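PDB 7EPK: signal recognition particle 54 kDa protein from Aeropyrum pernix, which belongs to the SRP54 family, joining a helical bundle and a P-loop GTPase-type domain that holds guanosine-5'-diphosphate to a helical signal peptide binding domain. Local coordinates for residues Asp318-Arg323 and Ser353-Ile358; Arg327-Gln332 and Val415-Leu420; Met370-Ala375 and Val407-Glu412. All coordinates share one frame; numbering follows the deposited sequence.

The three contacts illustrate how a small helical domain is closed by pairs of segments distant in sequence. Contacts 2 and 3 lie wholly within the signal peptide binding domain and share helix 409-423; contact 1 brings the end of helix 293-320 against helix 350-356. Centres of contacts 1 and 2, and of contacts 2 and 3, are about 11 Å apart, those of contacts 1 and 3 about 21 Å, and contact 2 touches both, Leu420 meeting Val319 and Tyr416 meeting Trp373. Along the chain the segments of contacts 1 and 2 alternate, while contact 3 falls between the two segments of contact 2. The last helix thus ties together elements that precede it.

Contact 1: Asp318-Arg323 and Ser353-Ile358; sequences DVLKGR and SMLASI
Leu320 and Val319, at the end of the long helix 293-320, press against Met354 and Leu355, joining the C-terminal end of that helix to the short helix 350-356; residues 353-358 belong to the signal peptide binding region. The first helix is ended by a Schellman motif: Arg323 N bonds back to Asp318 O at 2.8 Å, and Gly322, with positive phi, is its C-prime residue. The chain therefore turns away just after the two residues that make the contact, which is wholly apolar.

Leu320 reaches across like a fork. Its CG stands anti to the carbonyl carbon, beside the backbone N (chi1 -64°), and the two methyl branches divide the opposite helix between them. CD1 lies nearest to Met354 CB, at 4.2 Å, with CE of the bent methionine chain at nearly the same distance. CD2 lies over the helix backbone itself, 4.2 Å from Leu355 CA. The backbones are nearest at this same pair, with Leu320 CA and Leu355 CA 7.0 Å apart.

Leu355 answers with one methyl group. Its CG is anti to the backbone N (chi1 -155°), a torsion that places CD2 against both Val319 and Leu320, and the side chain crosses that of Val319 at about a right angle. CG1 is the branch of Val319 that touches. Behind the pair, Leu420 of helix 409-423 touches both Val319 and Leu355, while Leu363 also packs on Leu355, so the inner part of the contact is buried although Met354 remains exposed at its border. Leu355 CD2 is the shared point of the cluster, lying 4.1 Å from Val319 CG1 and 4.3 Å from Leu320 CD2.

Contact 2: Arg327-Gln332 and Val415-Leu420; sequences RTIYRQ and VYYKNL
Ile329 and Gln332, one helical turn apart on helix 326-337, meet Tyr416 and Tyr417 of helix 409-423, packing an early helix of the all-helical signal peptide binding domain against its last one. The two segments run at 105° to one another, with a closest approach of their axes of 11.5 Å. All four of these residues are buried, and they divide into an apolar half and a polar half.

The apolar half rests on a single methyl group. Ile329 CD1 meets the root of Tyr417, 3.8 Å from its CB, and the ring edge of Tyr416, 4.0 Å from its CD2. It approaches both rings at the edge, near their planes, and takes neither face. A face of Tyr416 is taken instead by its own helix, since Leu420 CD2 sits 3.6 Å above the plane, over the centre of the ring.

The polar half is one hydrogen bond. Gln332 NE2 donates to Tyr416 OH at 2.9 Å, the N-H...O angle of 132° making it noticeably bent. Gln332 sends CG anti to its backbone N and runs extended beyond it, while Tyr416 comes from the opposite direction. The hydroxyl lies in the amide plane and the nitrogen in the ring plane, yet the two planes are turned 67° apart.

Other residues complete the polar chemistry: Tyr416 OH is also bonded to Ala362 O, and the hydroxyl of Tyr417 pairs with Lys421 NZ and Glu389 OE1. Because a carbonyl can only accept, the phenol of Tyr416 gives its proton to Ala362 and receives one from Gln332. A buried hydroxyl is thereby satisfied in both roles, and its two bonds fix where the end of the ring can lie.

Contact 3: Met370-Ala375 and Val407-Glu412; sequences MKRWMA and VDDVRE
Arg372 and Trp373 of helix 367-379 face Asp409 and Glu412, which lie three residues apart on helix 409-423; the backbones come nearest between Trp373 CA and Val410 CA, 7.5 Å apart. Val410 itself points away from 370-375 and packs on Met396 and on Ile376, farther along helix 367-379.

The charged part is loose. Arg372 bends at chi3 (-53°), which brings NE round to the carboxylate of Asp409. There NE faces both oxygens at similar range, OD1 at 3.5 Å and OD2 at 3.6 Å, and the salt bridge contains one weak hydrogen bond, from NE to OD1. OD1 sits at the edge of the guanidinium, near its plane, with the two flat groups twisted 45° apart. Glu412 OE1 is farther off, 4.5 Å from Arg372 NH2; the arginine probably offsets some of the negative charge gathered by the two acids.

Trp373 supplies the apolar part. Its CZ2 packs on the opposing helix 3.9 Å from Glu412 C and 4.0 Å from Glu412 CB, the backbone atom lying oblique to the ring. On the same indole the ring of Tyr416 is met at about 55°, and Leu365 packs there too. A tryptophan buried between helices, beside a salt bridge whose hydrogen bond is weak, here joins two helices of the all-helical signal peptide binding domain of SRP54.

Contact 1: Asp318-Arg323 and Ser353-Ile358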
loop_
_atom_site.group_PDB
_atom_site.type_symbol
_atom_site.label_atom_id
_atom_site.label_comp_id
_atom_site.label_asym_id
_atom_site.label_seq_id
_atom_site.Cartn_x
_atom_site.Cartn_y
_atom_site.Cartn_z
ATOM N N ASP A 318 -8.679 -24.295 -25.204
ATOM C CA ASP A 318 -9.872 -23.829 -25.973
ATOM C C ASP A 318 -9.605 -23.938 -27.478
ATOM O O ASP A 318 -10.573 -24.039 -28.238
ATOM C CB ASP A 318 -10.309 -22.398 -25.608
ATOM C CG ASP A 318 -11.709 -22.292 -25.008
ATOM O OD1 ASP A 318 -12.532 -23.203 -25.270
ATOM O OD2 ASP A 318 -11.982 -21.290 -24.290
ATOM N N VAL A 319 -8.347 -23.897 -27.905
ATOM C CA VAL A 319 -7.960 -24.149 -29.323
ATOM C C VAL A 319 -8.045 -25.658 -29.564
ATOM O O VAL A 319 -8.794 -26.056 -30.466
ATOM C CB VAL A 319 -6.559 -23.591 -29.632
ATOM C CG1 VAL A 319 -5.931 -24.225 -30.861
ATOM C CG2 VAL A 319 -6.589 -22.079 -29.770
ATOM N N LEU A 320 -7.339 -26.454 -28.750
ATOM C CA LEU A 320 -7.185 -27.929 -28.905
ATOM C C LEU A 320 -8.553 -28.617 -28.868
ATOM O O LEU A 320 -8.669 -29.689 -29.481
ATOM C CB LEU A 320 -6.273 -28.487 -27.806
ATOM C CG LEU A 320 -4.814 -28.008 -27.807
ATOM C CD1 LEU A 320 -3.948 -28.898 -26.925
ATOM C CD2 LEU A 320 -4.229 -27.950 -29.210
ATOM N N LYS A 321 -9.543 -28.042 -28.175
ATOM C CA LYS A 321 -10.952 -28.522 -28.221
ATOM C C LYS A 321 -11.675 -27.816 -29.380
ATOM O O LYS A 321 -12.921 -27.927 -29.440
ATOM C CB LYS A 321 -11.638 -28.362 -26.855
ATOM C CG LYS A 321 -12.290 -27.015 -26.535
ATOM C CD LYS A 321 -13.253 -27.029 -25.335
ATOM C CE LYS A 321 -14.452 -27.951 -25.483
ATOM N NZ LYS A 321 -15.354 -27.556 -26.596
ATOM N N GLY A 322 -10.925 -27.104 -30.243
ATOM C CA GLY A 322 -11.360 -26.565 -31.551
ATOM C C GLY A 322 -12.269 -25.348 -31.450
ATOM O O GLY A 322 -12.896 -25.025 -32.477
ATOM N N ARG A 323 -12.316 -24.674 -30.292
ATOM C CA ARG A 323 -13.312 -23.613 -29.960
ATOM C C ARG A 323 -12.738 -22.227 -30.284
ATOM O O ARG A 323 -13.327 -21.242 -29.823
ATOM C CB ARG A 323 -13.730 -23.681 -28.483
ATOM C CG ARG A 323 -14.833 -24.685 -28.169
ATOM C CD ARG A 323 -16.229 -24.239 -28.590
ATOM N NE ARG A 323 -17.267 -24.743 -27.684
ATOM C CZ ARG A 323 -18.000 -24.006 -26.835
ATOM N NH1 ARG A 323 -17.847 -22.693 -26.756
ATOM N NH2 ARG A 323 -18.900 -24.593 -26.063
ATOM N N SER A 353 1.975 -26.907 -24.299
ATOM C CA SER A 353 3.012 -27.911 -24.657
ATOM C C SER A 353 2.670 -28.488 -26.033
ATOM O O SER A 353 3.487 -28.327 -26.956
ATOM C CB SER A 353 3.125 -28.999 -23.609
ATOM O OG SER A 353 3.992 -30.044 -24.031
ATOM N N MET A 354 1.478 -29.087 -26.149
ATOM C CA MET A 354 1.003 -29.822 -27.354
ATOM C C MET A 354 0.599 -28.840 -28.460
ATOM O O MET A 354 0.720 -29.217 -29.632
ATOM C CB MET A 354 -0.195 -30.718 -27.028
ATOM C CG MET A 354 -0.374 -31.850 -28.018
ATOM S SD MET A 354 -1.737 -32.936 -27.544
ATOM C CE MET A 354 -2.908 -32.631 -28.869
ATOM N N LEU A 355 0.122 -27.641 -28.101
ATOM C CA LEU A 355 -0.293 -26.578 -29.061
ATOM C C LEU A 355 0.906 -26.224 -29.947
ATOM O O LEU A 355 0.738 -26.213 -31.183
ATOM C CB LEU A 355 -0.780 -25.341 -28.294
ATOM C CG LEU A 355 -1.770 -24.411 -29.007
ATOM C CD1 LEU A 355 -1.411 -22.957 -28.742
ATOM C CD2 LEU A 355 -1.850 -24.654 -30.510
ATOM N N ALA A 356 2.058 -25.956 -29.322
ATOM C CA ALA A 356 3.344 -25.639 -29.986
ATOM C C ALA A 356 3.913 -26.885 -30.690
ATOM O O ALA A 356 4.666 -26.690 -31.672
ATOM C CB ALA A 356 4.319 -25.069 -28.981
ATOM N N SER A 357 3.563 -28.102 -30.231
ATOM C CA SER A 357 4.029 -29.412 -30.780
ATOM C C SER A 357 3.289 -29.781 -32.082
ATOM O O SER A 357 3.666 -30.807 -32.678
ATOM C CB SER A 357 3.912 -30.521 -29.754
ATOM O OG SER A 357 2.625 -31.121 -29.785
ATOM N N ILE A 358 2.278 -29.000 -32.500
ATOM C CA ILE A 358 1.599 -29.102 -33.830
ATOM C C ILE A 358 2.059 -27.929 -34.712
ATOM O O ILE A 358 2.575 -28.189 -35.826
ATOM C CB ILE A 358 0.063 -29.159 -33.675
ATOM C CG1 ILE A 358 -0.410 -30.540 -33.208
ATOM C CG2 ILE A 358 -0.632 -28.757 -34.972
ATOM C CD1 ILE A 358 -0.405 -30.743 -31.720
#

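Contact 2: Arg327-Gln332 and Val415-Leu420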
loop_
_atom_site.group_PDB
_atom_site.type_symbol
_atom_site.label_atom_id
_atom_site.label_comp_id
_atom_site.label_asym_id
_atom_site.label_seq_id
_atom_site.Cartn_x
_atom_site.Cartn_y
_atom_site.Cartn_z
ATOM N N ARG A 327 -12.085 -13.841 -29.422
ATOM C CA ARG A 327 -12.070 -13.633 -27.949
ATOM C C ARG A 327 -11.051 -14.587 -27.336
ATOM O O ARG A 327 -10.355 -14.160 -26.391
ATOM C CB ARG A 327 -13.459 -13.799 -27.337
ATOM C CG ARG A 327 -14.327 -12.566 -27.532
ATOM C CD ARG A 327 -15.807 -12.754 -27.250
ATOM N NE ARG A 327 -16.488 -11.479 -27.379
ATOM C CZ ARG A 327 -17.728 -11.258 -26.992
ATOM N NH1 ARG A 327 -18.250 -10.053 -27.115
ATOM N NH2 ARG A 327 -18.454 -12.246 -26.491
ATOM N N THR A 328 -10.943 -15.801 -27.882
ATOM C CA THR A 328 -9.940 -16.816 -27.464
ATOM C C THR A 328 -8.554 -16.250 -27.733
ATOM O O THR A 328 -7.755 -16.191 -26.798
ATOM C CB THR A 328 -10.134 -18.134 -28.212
ATOM O OG1 THR A 328 -11.395 -18.672 -27.814
ATOM C CG2 THR A 328 -9.026 -19.129 -27.952
ATOM N N ILE A 329 -8.321 -15.831 -28.979
ATOM C CA ILE A 329 -7.023 -15.253 -29.454
ATOM C C ILE A 329 -6.696 -13.992 -28.637
ATOM O O ILE A 329 -5.536 -13.826 -28.208
ATOM C CB ILE A 329 -7.058 -14.959 -30.969
ATOM C CG1 ILE A 329 -7.339 -16.226 -31.777
ATOM C CG2 ILE A 329 -5.772 -14.271 -31.406
ATOM C CD1 ILE A 329 -7.285 -16.018 -33.269
ATOM N N TYR A 330 -7.676 -13.125 -28.423
ATOM C CA TYR A 330 -7.468 -11.897 -27.627
ATOM C C TYR A 330 -6.986 -12.252 -26.216
ATOM O O TYR A 330 -6.077 -11.572 -25.730
ATOM C CB TYR A 330 -8.747 -11.075 -27.545
ATOM C CG TYR A 330 -8.529 -9.760 -26.857
ATOM C CD1 TYR A 330 -8.097 -8.660 -27.568
ATOM C CD2 TYR A 330 -8.705 -9.624 -25.497
ATOM C CE1 TYR A 330 -7.904 -7.433 -26.955
ATOM C CE2 TYR A 330 -8.506 -8.408 -24.867
ATOM C CZ TYR A 330 -8.107 -7.304 -25.597
ATOM O OH TYR A 330 -7.923 -6.091 -24.994
ATOM N N ARG A 331 -7.594 -13.264 -25.582
ATOM C CA ARG A 331 -7.267 -13.693 -24.198
ATOM C C ARG A 331 -5.907 -14.388 -24.222
ATOM O O ARG A 331 -5.122 -14.194 -23.258
ATOM C CB ARG A 331 -8.334 -14.633 -23.625
ATOM C CG ARG A 331 -9.603 -13.931 -23.164
ATOM C CD ARG A 331 -10.532 -14.856 -22.391
ATOM N NE ARG A 331 -11.889 -14.315 -22.337
ATOM C CZ ARG A 331 -12.875 -14.623 -23.178
ATOM N NH1 ARG A 331 -14.060 -14.045 -23.050
ATOM N NH2 ARG A 331 -12.681 -15.508 -24.142
ATOM N N GLN A 332 -5.671 -15.172 -25.282
ATOM C CA GLN A 332 -4.402 -15.893 -25.551
ATOM C C GLN A 332 -3.257 -14.881 -25.639
ATOM O O GLN A 332 -2.262 -15.087 -24.949
ATOM C CB GLN A 332 -4.524 -16.703 -26.838
ATOM C CG GLN A 332 -3.305 -17.569 -27.131
ATOM C CD GLN A 332 -3.463 -18.283 -28.447
ATOM O OE1 GLN A 332 -4.404 -19.057 -28.640
ATOM N NE2 GLN A 332 -2.562 -17.981 -29.370
ATOM N N VAL A 415 -5.571 -15.030 -41.112
ATOM C CA VAL A 415 -4.956 -16.321 -41.551
ATOM C C VAL A 415 -4.662 -17.150 -40.299
ATOM O O VAL A 415 -5.011 -18.353 -40.306
ATOM C CB VAL A 415 -3.694 -16.118 -42.416
ATOM C CG1 VAL A 415 -2.992 -17.431 -42.748
ATOM C CG2 VAL A 415 -4.017 -15.371 -43.697
ATOM N N TYR A 416 -4.070 -16.517 -39.277
ATOM C CA TYR A 416 -3.659 -17.143 -37.989
ATOM C C TYR A 416 -4.871 -17.858 -37.409
ATOM O O TYR A 416 -4.828 -19.093 -37.182
ATOM C CB TYR A 416 -3.115 -16.105 -37.002
ATOM C CG TYR A 416 -2.667 -16.665 -35.676
ATOM C CD1 TYR A 416 -1.399 -17.203 -35.522
ATOM C CD2 TYR A 416 -3.506 -16.653 -34.572
ATOM C CE1 TYR A 416 -0.978 -17.722 -34.309
ATOM C CE2 TYR A 416 -3.101 -17.170 -33.354
ATOM C CZ TYR A 416 -1.828 -17.698 -33.223
ATOM O OH TYR A 416 -1.407 -18.207 -32.035
ATOM N N TYR A 417 -5.945 -17.092 -37.242
ATOM C CA TYR A 417 -7.272 -17.607 -36.837
ATOM C C TYR A 417 -7.579 -18.832 -37.711
ATOM O O TYR A 417 -7.631 -19.935 -37.154
ATOM C CB TYR A 417 -8.286 -16.460 -36.860
ATOM C CG TYR A 417 -9.728 -16.885 -36.925
ATOM C CD1 TYR A 417 -10.430 -17.267 -35.797
ATOM C CD2 TYR A 417 -10.388 -16.923 -38.139
ATOM C CE1 TYR A 417 -11.754 -17.672 -35.880
ATOM C CE2 TYR A 417 -11.709 -17.321 -38.239
ATOM C CZ TYR A 417 -12.398 -17.691 -37.106
ATOM O OH TYR A 417 -13.708 -18.032 -37.250
ATOM N N LYS A 418 -7.695 -18.669 -39.036
ATOM C CA LYS A 418 -8.078 -19.775 -39.968
ATOM C C LYS A 418 -7.079 -20.925 -39.827
ATOM O O LYS A 418 -7.522 -22.083 -39.725
ATOM C CB LYS A 418 -8.120 -19.331 -41.434
ATOM C CG LYS A 418 -9.153 -18.263 -41.786
ATOM C CD LYS A 418 -8.811 -17.518 -43.076
ATOM C CE LYS A 418 -9.615 -16.258 -43.327
ATOM N NZ LYS A 418 -9.041 -15.476 -44.449
ATOM N N ASN A 419 -5.783 -20.611 -39.820
ATOM C CA ASN A 419 -4.703 -21.630 -39.866
ATOM C C ASN A 419 -4.779 -22.469 -38.585
ATOM O O ASN A 419 -4.740 -23.708 -38.696
ATOM C CB ASN A 419 -3.326 -21.005 -40.120
ATOM C CG ASN A 419 -2.468 -21.848 -41.039
ATOM O OD1 ASN A 419 -2.072 -22.956 -40.682
ATOM N ND2 ASN A 419 -2.183 -21.334 -42.224
ATOM N N LEU A 420 -4.916 -21.831 -37.419
ATOM C CA LEU A 420 -5.092 -22.552 -36.133
ATOM C C LEU A 420 -6.318 -23.447 -36.274
ATOM O O LEU A 420 -6.185 -24.652 -36.022
ATOM C CB LEU A 420 -5.245 -21.574 -34.962
ATOM C CG LEU A 420 -3.967 -21.264 -34.177
ATOM C CD1 LEU A 420 -3.517 -22.477 -33.370
ATOM C CD2 LEU A 420 -2.840 -20.788 -35.094
#

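Contact 3: Met370-Ala375 and Val407-Glu412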
loop_
_atom_site.group_PDB
_atom_site.type_symbol
_atom_site.label_atom_id
_atom_site.label_comp_id
_atom_site.label_asym_id
_atom_site.label_seq_id
_atom_site.Cartn_x
_atom_site.Cartn_y
_atom_site.Cartn_z
ATOM N N MET A 370 1.769 -9.334 -31.221
ATOM C CA MET A 370 0.639 -9.564 -30.285
ATOM C C MET A 370 -0.049 -8.230 -29.976
ATOM O O MET A 370 -1.291 -8.206 -30.024
ATOM C CB MET A 370 1.115 -10.234 -28.993
ATOM C CG MET A 370 1.670 -11.639 -29.222
ATOM S SD MET A 370 1.968 -12.562 -27.700
ATOM C CE MET A 370 3.492 -13.441 -28.043
ATOM N N LYS A 371 0.714 -7.161 -29.718
ATOM C CA LYS A 371 0.169 -5.827 -29.318
ATOM C C LYS A 371 -0.641 -5.232 -30.474
ATOM O O LYS A 371 -1.633 -4.525 -30.200
ATOM C CB LYS A 371 1.286 -4.868 -28.882
ATOM C CG LYS A 371 0.839 -3.549 -28.252
ATOM C CD LYS A 371 1.091 -2.325 -29.128
ATOM C CE LYS A 371 0.934 -0.997 -28.408
ATOM N NZ LYS A 371 2.051 -0.732 -27.467
ATOM N N ARG A 372 -0.226 -5.491 -31.715
ATOM C CA ARG A 372 -0.901 -4.957 -32.929
ATOM C C ARG A 372 -2.191 -5.756 -33.118
ATOM O O ARG A 372 -3.251 -5.150 -33.369
ATOM C CB ARG A 372 -0.019 -5.071 -34.186
ATOM C CG ARG A 372 1.108 -4.046 -34.319
ATOM C CD ARG A 372 1.684 -4.011 -35.737
ATOM N NE ARG A 372 2.100 -5.318 -36.257
ATOM C CZ ARG A 372 3.296 -5.878 -36.075
ATOM N NH1 ARG A 372 4.233 -5.256 -35.377
ATOM N NH2 ARG A 372 3.546 -7.074 -36.577
ATOM N N TRP A 373 -2.087 -7.081 -32.994
ATOM C CA TRP A 373 -3.225 -8.018 -33.136
ATOM C C TRP A 373 -4.303 -7.678 -32.112
ATOM O O TRP A 373 -5.485 -7.737 -32.485
ATOM C CB TRP A 373 -2.729 -9.456 -33.011
ATOM C CG TRP A 373 -2.081 -9.926 -34.270
ATOM C CD1 TRP A 373 -1.730 -9.158 -35.340
ATOM C CD2 TRP A 373 -1.692 -11.272 -34.591
ATOM N NE1 TRP A 373 -1.157 -9.932 -36.310
ATOM C CE2 TRP A 373 -1.115 -11.234 -35.878
ATOM C CE3 TRP A 373 -1.766 -12.506 -33.925
ATOM C CZ2 TRP A 373 -0.634 -12.387 -36.509
ATOM C CZ3 TRP A 373 -1.292 -13.643 -34.550
ATOM C CH2 TRP A 373 -0.732 -13.582 -35.826
ATOM N N MET A 374 -3.912 -7.301 -30.888
ATOM C CA MET A 374 -4.871 -6.941 -29.817
ATOM C C MET A 374 -5.586 -5.638 -30.207
ATOM O O MET A 374 -6.828 -5.604 -30.129
ATOM C CB MET A 374 -4.202 -6.875 -28.438
ATOM C CG MET A 374 -4.093 -8.275 -27.772
ATOM S SD MET A 374 -3.186 -8.381 -26.174
ATOM C CE MET A 374 -4.007 -7.055 -25.289
ATOM N N ALA A 375 -4.864 -4.639 -30.715
ATOM C CA ALA A 375 -5.427 -3.339 -31.173
ATOM C C ALA A 375 -6.457 -3.590 -32.274
ATOM O O ALA A 375 -7.540 -2.973 -32.228
ATOM C CB ALA A 375 -4.321 -2.442 -31.674
ATOM N N VAL A 407 -3.686 -2.995 -43.746
ATOM C CA VAL A 407 -4.808 -3.810 -44.283
ATOM C C VAL A 407 -4.314 -5.252 -44.425
ATOM O O VAL A 407 -5.160 -6.151 -44.429
ATOM C CB VAL A 407 -5.315 -3.213 -45.612
ATOM C CG1 VAL A 407 -4.325 -3.399 -46.765
ATOM C CG2 VAL A 407 -6.689 -3.748 -45.974
ATOM N N ASP A 408 -2.995 -5.448 -44.551
ATOM C CA ASP A 408 -2.334 -6.784 -44.617
ATOM C C ASP A 408 -2.147 -7.347 -43.201
ATOM O O ASP A 408 -2.112 -8.573 -43.070
ATOM C CB ASP A 408 -0.971 -6.734 -45.329
ATOM C CG ASP A 408 -0.982 -6.869 -46.847
ATOM O OD1 ASP A 408 -2.078 -7.045 -47.434
ATOM O OD2 ASP A 408 0.121 -6.811 -47.431
ATOM N N ASP A 409 -1.979 -6.495 -42.183
ATOM C CA ASP A 409 -1.819 -6.930 -40.767
ATOM C C ASP A 409 -3.086 -7.666 -40.323
ATOM O O ASP A 409 -2.977 -8.801 -39.794
ATOM C CB ASP A 409 -1.510 -5.765 -39.825
ATOM C CG ASP A 409 -0.072 -5.785 -39.352
ATOM O OD1 ASP A 409 0.356 -6.840 -38.825
ATOM O OD2 ASP A 409 0.611 -4.764 -39.535
ATOM N N VAL A 410 -4.239 -7.038 -40.550
ATOM C CA VAL A 410 -5.577 -7.631 -40.268
ATOM C C VAL A 410 -5.756 -8.904 -41.117
ATOM O O VAL A 410 -6.549 -9.764 -40.700
ATOM C CB VAL A 410 -6.717 -6.594 -40.410
ATOM C CG1 VAL A 410 -6.495 -5.580 -41.519
ATOM C CG2 VAL A 410 -8.075 -7.257 -40.558
ATOM N N ARG A 411 -5.004 -9.082 -42.212
ATOM C CA ARG A 411 -4.944 -10.373 -42.969
ATOM C C ARG A 411 -4.106 -11.413 -42.212
ATOM O O ARG A 411 -4.493 -12.584 -42.250
ATOM C CB ARG A 411 -4.338 -10.238 -44.374
ATOM C CG ARG A 411 -5.233 -9.588 -45.416
ATOM C CD ARG A 411 -4.528 -9.502 -46.758
ATOM N NE ARG A 411 -5.483 -9.018 -47.742
ATOM C CZ ARG A 411 -6.357 -9.779 -48.391
ATOM N NH1 ARG A 411 -6.363 -11.093 -48.207
ATOM N NH2 ARG A 411 -7.217 -9.222 -49.232
ATOM N N GLU A 412 -2.981 -11.026 -41.601
ATOM C CA GLU A 412 -2.063 -11.969 -40.894
ATOM C C GLU A 412 -2.838 -12.660 -39.760
ATOM O O GLU A 412 -2.804 -13.891 -39.701
ATOM C CB GLU A 412 -0.823 -11.264 -40.327
ATOM C CG GLU A 412 0.143 -10.697 -41.362
ATOM C CD GLU A 412 1.180 -9.711 -40.821
ATOM O OE1 GLU A 412 1.172 -9.438 -39.601
ATOM O OE2 GLU A 412 1.995 -9.201 -41.621
#